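Long-range contact in thiaminase-I (Naegleria gruberi, PDB 4HCW), which belongs to the thiaminase I family, whose members are two-lobed proteins resembling periplasmic binding proteins in fold: residues His98-Val107 against Phe326-Arg337. Sequence-based numbering, arbitrary orientation.
Sequences HSFVSSSASV and FDAKESEVRVLR
Phe100 and Val333 illustrate how a methyl-on-ring contact can seat a short helix against a chain arriving from far along the sequence. Val333 CG1 lies over one face of the Phe100 ring, 3.7 Å from its centroid, while His98 CB sits over the opposite face. The carbonyl oxygens of Phe326 and Glu330 approach that ring at its edge. With CG between the backbone N and carbonyl carbon (chi1 54°), Phe100 CZ lies 3.8 Å from Phe326 CD1, the two rings set obliquely. Phe326 in turn directs its ring edge at the face of the His98 imidazole, completing an aromatic cluster, and His98 NE2 makes a weak hydrogen bond to Asp327 OD1 (3.0 Å). Beside it, Ser99 N donates a hydrogen bond to OE2 of the extended Glu330 (3.3 Å), using that oxygen's anti lone pair; a carboxylate at this helix N-terminus would probably be favoured by the helix dipole.

In this binding-protein-like fold, helix 99-105 thus meets the end of helix 317-328, the following loop and strand 335-338, whose segment 335-337 runs almost parallel to it; Val335 CG1 packs on Ser104 CB. Near the helix C-terminus Arg337, bent at chi3, donates from NH2 to Ser106 O (2.9 Å, N-H...O 162°), in the guanidinium plane but above the carbonyl plane. NH1 bonds Ser106 O weakly, as NH2 does Ser104 O. An Arg337-Asp178 salt bridge probably helps hold the guanidinium, and Val335 pairs by backbone bonds with Ala175 and Val177.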
# COMPACT_ATOMS: atom_id res chain seq x y z
N HIS A 98 11.76 8.08 -3.64
CA HIS A 98 11.81 8.81 -2.38
C HIS A 98 12.69 8.05 -1.39
O HIS A 98 13.05 6.90 -1.62
CB HIS A 98 10.41 8.99 -1.80
CG HIS A 98 9.58 10.01 -2.52
ND1 HIS A 98 9.12 9.82 -3.80
CD2 HIS A 98 9.14 11.23 -2.14
CE1 HIS A 98 8.43 10.88 -4.18
NE2 HIS A 98 8.43 11.75 -3.19
N SER A 99 13.04 8.71 -0.29
CA SER A 99 13.89 8.09 0.72
C SER A 99 13.22 6.88 1.36
O SER A 99 13.85 5.84 1.56
CB SER A 99 14.27 9.11 1.80
OG SER A 99 13.12 9.63 2.44
N PHE A 100 11.93 7.01 1.66
CA PHE A 100 11.18 5.94 2.30
C PHE A 100 10.85 4.80 1.33
O PHE A 100 10.79 3.64 1.73
CB PHE A 100 9.91 6.47 2.96
CG PHE A 100 9.02 7.27 2.04
CD1 PHE A 100 8.03 6.65 1.29
CD2 PHE A 100 9.17 8.64 1.93
CE1 PHE A 100 7.22 7.38 0.45
CE2 PHE A 100 8.35 9.38 1.09
CZ PHE A 100 7.38 8.75 0.35
N VAL A 101 10.64 5.14 0.06
CA VAL A 101 10.35 4.14 -0.96
C VAL A 101 11.55 3.22 -1.17
O VAL A 101 11.40 2.00 -1.22
CB VAL A 101 9.97 4.80 -2.30
CG1 VAL A 101 9.88 3.76 -3.41
CG2 VAL A 101 8.65 5.55 -2.17
N SER A 102 12.73 3.81 -1.29
CA SER A 102 13.95 3.05 -1.49
C SER A 102 14.33 2.27 -0.23
O SER A 102 14.88 1.17 -0.31
CB SER A 102 15.10 3.97 -1.90
OG SER A 102 15.27 5.02 -0.97
N SER A 103 14.01 2.84 0.93
CA SER A 103 14.31 2.20 2.21
C SER A 103 13.43 0.97 2.42
O SER A 103 13.87 -0.02 3.01
CB SER A 103 14.11 3.18 3.37
OG SER A 103 15.01 4.27 3.26
N SER A 104 12.20 1.04 1.94
CA SER A 104 11.25 -0.06 2.10
C SER A 104 11.63 -1.26 1.24
O SER A 104 11.21 -2.38 1.50
CB SER A 104 9.83 0.40 1.75
OG SER A 104 9.72 0.70 0.37
N ALA A 105 12.44 -1.01 0.21
CA ALA A 105 12.85 -2.07 -0.71
C ALA A 105 14.22 -2.63 -0.33
O ALA A 105 14.62 -3.69 -0.82
CB ALA A 105 12.87 -1.55 -2.14
N SER A 106 14.94 -1.92 0.53
CA SER A 106 16.27 -2.35 0.94
C SER A 106 16.24 -3.15 2.24
O SER A 106 15.61 -2.75 3.22
CB SER A 106 17.20 -1.14 1.10
OG SER A 106 16.76 -0.29 2.15
N VAL A 107 16.92 -4.30 2.23
CA VAL A 107 17.00 -5.14 3.42
C VAL A 107 18.46 -5.36 3.81
O VAL A 107 19.23 -5.96 3.07
CB VAL A 107 16.33 -6.51 3.19
CG1 VAL A 107 16.49 -7.39 4.42
CG2 VAL A 107 14.86 -6.33 2.85
N PHE A 326 4.41 13.76 -0.49
CA PHE A 326 5.53 12.83 -0.37
C PHE A 326 6.88 13.54 -0.31
O PHE A 326 7.84 13.03 0.26
CB PHE A 326 5.52 11.82 -1.52
CG PHE A 326 4.42 10.80 -1.43
CD1 PHE A 326 3.98 10.34 -0.20
CD2 PHE A 326 3.81 10.30 -2.57
CE1 PHE A 326 2.97 9.41 -0.10
CE2 PHE A 326 2.80 9.37 -2.49
CZ PHE A 326 2.37 8.92 -1.25
N ASP A 327 6.94 14.73 -0.91
CA ASP A 327 8.18 15.50 -0.94
C ASP A 327 8.39 16.30 0.34
O ASP A 327 9.51 16.42 0.84
CB ASP A 327 8.20 16.44 -2.15
CG ASP A 327 8.37 15.69 -3.46
OD1 ASP A 327 9.07 14.66 -3.47
OD2 ASP A 327 7.81 16.14 -4.48
N ALA A 328 7.30 16.84 0.88
CA ALA A 328 7.36 17.66 2.09
C ALA A 328 7.67 16.81 3.32
O ALA A 328 8.42 17.24 4.20
CB ALA A 328 6.05 18.41 2.28
N LYS A 329 7.10 15.61 3.36
CA LYS A 329 7.27 14.73 4.51
C LYS A 329 8.15 13.53 4.16
O LYS A 329 7.96 12.44 4.69
CB LYS A 329 5.91 14.25 5.00
CG LYS A 329 4.89 15.37 5.16
CD LYS A 329 3.53 14.84 5.60
CE LYS A 329 2.52 15.97 5.71
NZ LYS A 329 1.19 15.50 6.17
N GLU A 330 9.11 13.75 3.26
CA GLU A 330 9.96 12.68 2.76
C GLU A 330 10.78 12.00 3.86
O GLU A 330 11.14 10.83 3.75
CB GLU A 330 10.89 13.21 1.66
CG GLU A 330 11.70 12.14 0.94
CD GLU A 330 12.56 12.70 -0.17
OE1 GLU A 330 12.43 13.91 -0.48
OE2 GLU A 330 13.38 11.95 -0.73
N SER A 331 11.05 12.73 4.94
CA SER A 331 11.86 12.20 6.03
C SER A 331 11.00 11.65 7.17
O SER A 331 11.48 10.89 8.00
CB SER A 331 12.80 13.28 6.56
OG SER A 331 12.08 14.39 7.06
N GLU A 332 9.73 12.05 7.21
CA GLU A 332 8.85 11.68 8.31
C GLU A 332 8.06 10.40 8.04
O GLU A 332 7.49 9.81 8.95
CB GLU A 332 7.90 12.83 8.64
CG GLU A 332 8.57 14.20 8.77
CD GLU A 332 9.27 14.41 10.10
OE1 GLU A 332 9.05 15.46 10.73
OE2 GLU A 332 10.06 13.52 10.52
N VAL A 333 8.04 9.98 6.78
CA VAL A 333 7.28 8.79 6.39
C VAL A 333 7.93 7.50 6.90
O VAL A 333 9.14 7.30 6.74
CB VAL A 333 7.09 8.72 4.86
CG1 VAL A 333 6.55 7.36 4.45
CG2 VAL A 333 6.16 9.82 4.40
N ARG A 334 7.12 6.64 7.51
CA ARG A 334 7.60 5.36 8.04
C ARG A 334 7.01 4.18 7.28
O ARG A 334 5.94 4.29 6.67
CB ARG A 334 7.25 5.25 9.52
CG ARG A 334 7.93 6.28 10.41
CD ARG A 334 9.44 6.09 10.39
NE ARG A 334 10.12 7.02 11.28
CZ ARG A 334 10.59 8.20 10.90
NH1 ARG A 334 10.45 8.60 9.65
NH2 ARG A 334 11.20 8.99 11.78
N VAL A 335 7.71 3.05 7.31
CA VAL A 335 7.23 1.83 6.66
C VAL A 335 7.35 0.64 7.60
O VAL A 335 8.44 0.26 8.00
CB VAL A 335 8.02 1.53 5.37
CG1 VAL A 335 7.59 0.19 4.78
CG2 VAL A 335 7.84 2.65 4.35
N LEU A 336 6.21 0.05 7.95
CA LEU A 336 6.18 -1.09 8.85
C LEU A 336 6.52 -2.39 8.12
O LEU A 336 5.88 -2.73 7.12
CB LEU A 336 4.81 -1.21 9.53
CG LEU A 336 4.64 -2.34 10.54
CD1 LEU A 336 5.64 -2.20 11.68
CD2 LEU A 336 3.22 -2.36 11.07
N ARG A 337 7.53 -3.10 8.61
CA ARG A 337 7.95 -4.36 8.00
C ARG A 337 8.14 -5.45 9.05
O ARG A 337 8.34 -5.17 10.23
CB ARG A 337 9.23 -4.17 7.19
CG ARG A 337 9.13 -3.10 6.11
CD ARG A 337 10.33 -3.15 5.18
NE ARG A 337 11.59 -3.01 5.90
CZ ARG A 337 12.79 -2.99 5.32
NH1 ARG A 337 13.89 -2.86 6.05
NH2 ARG A 337 12.89 -3.11 4.00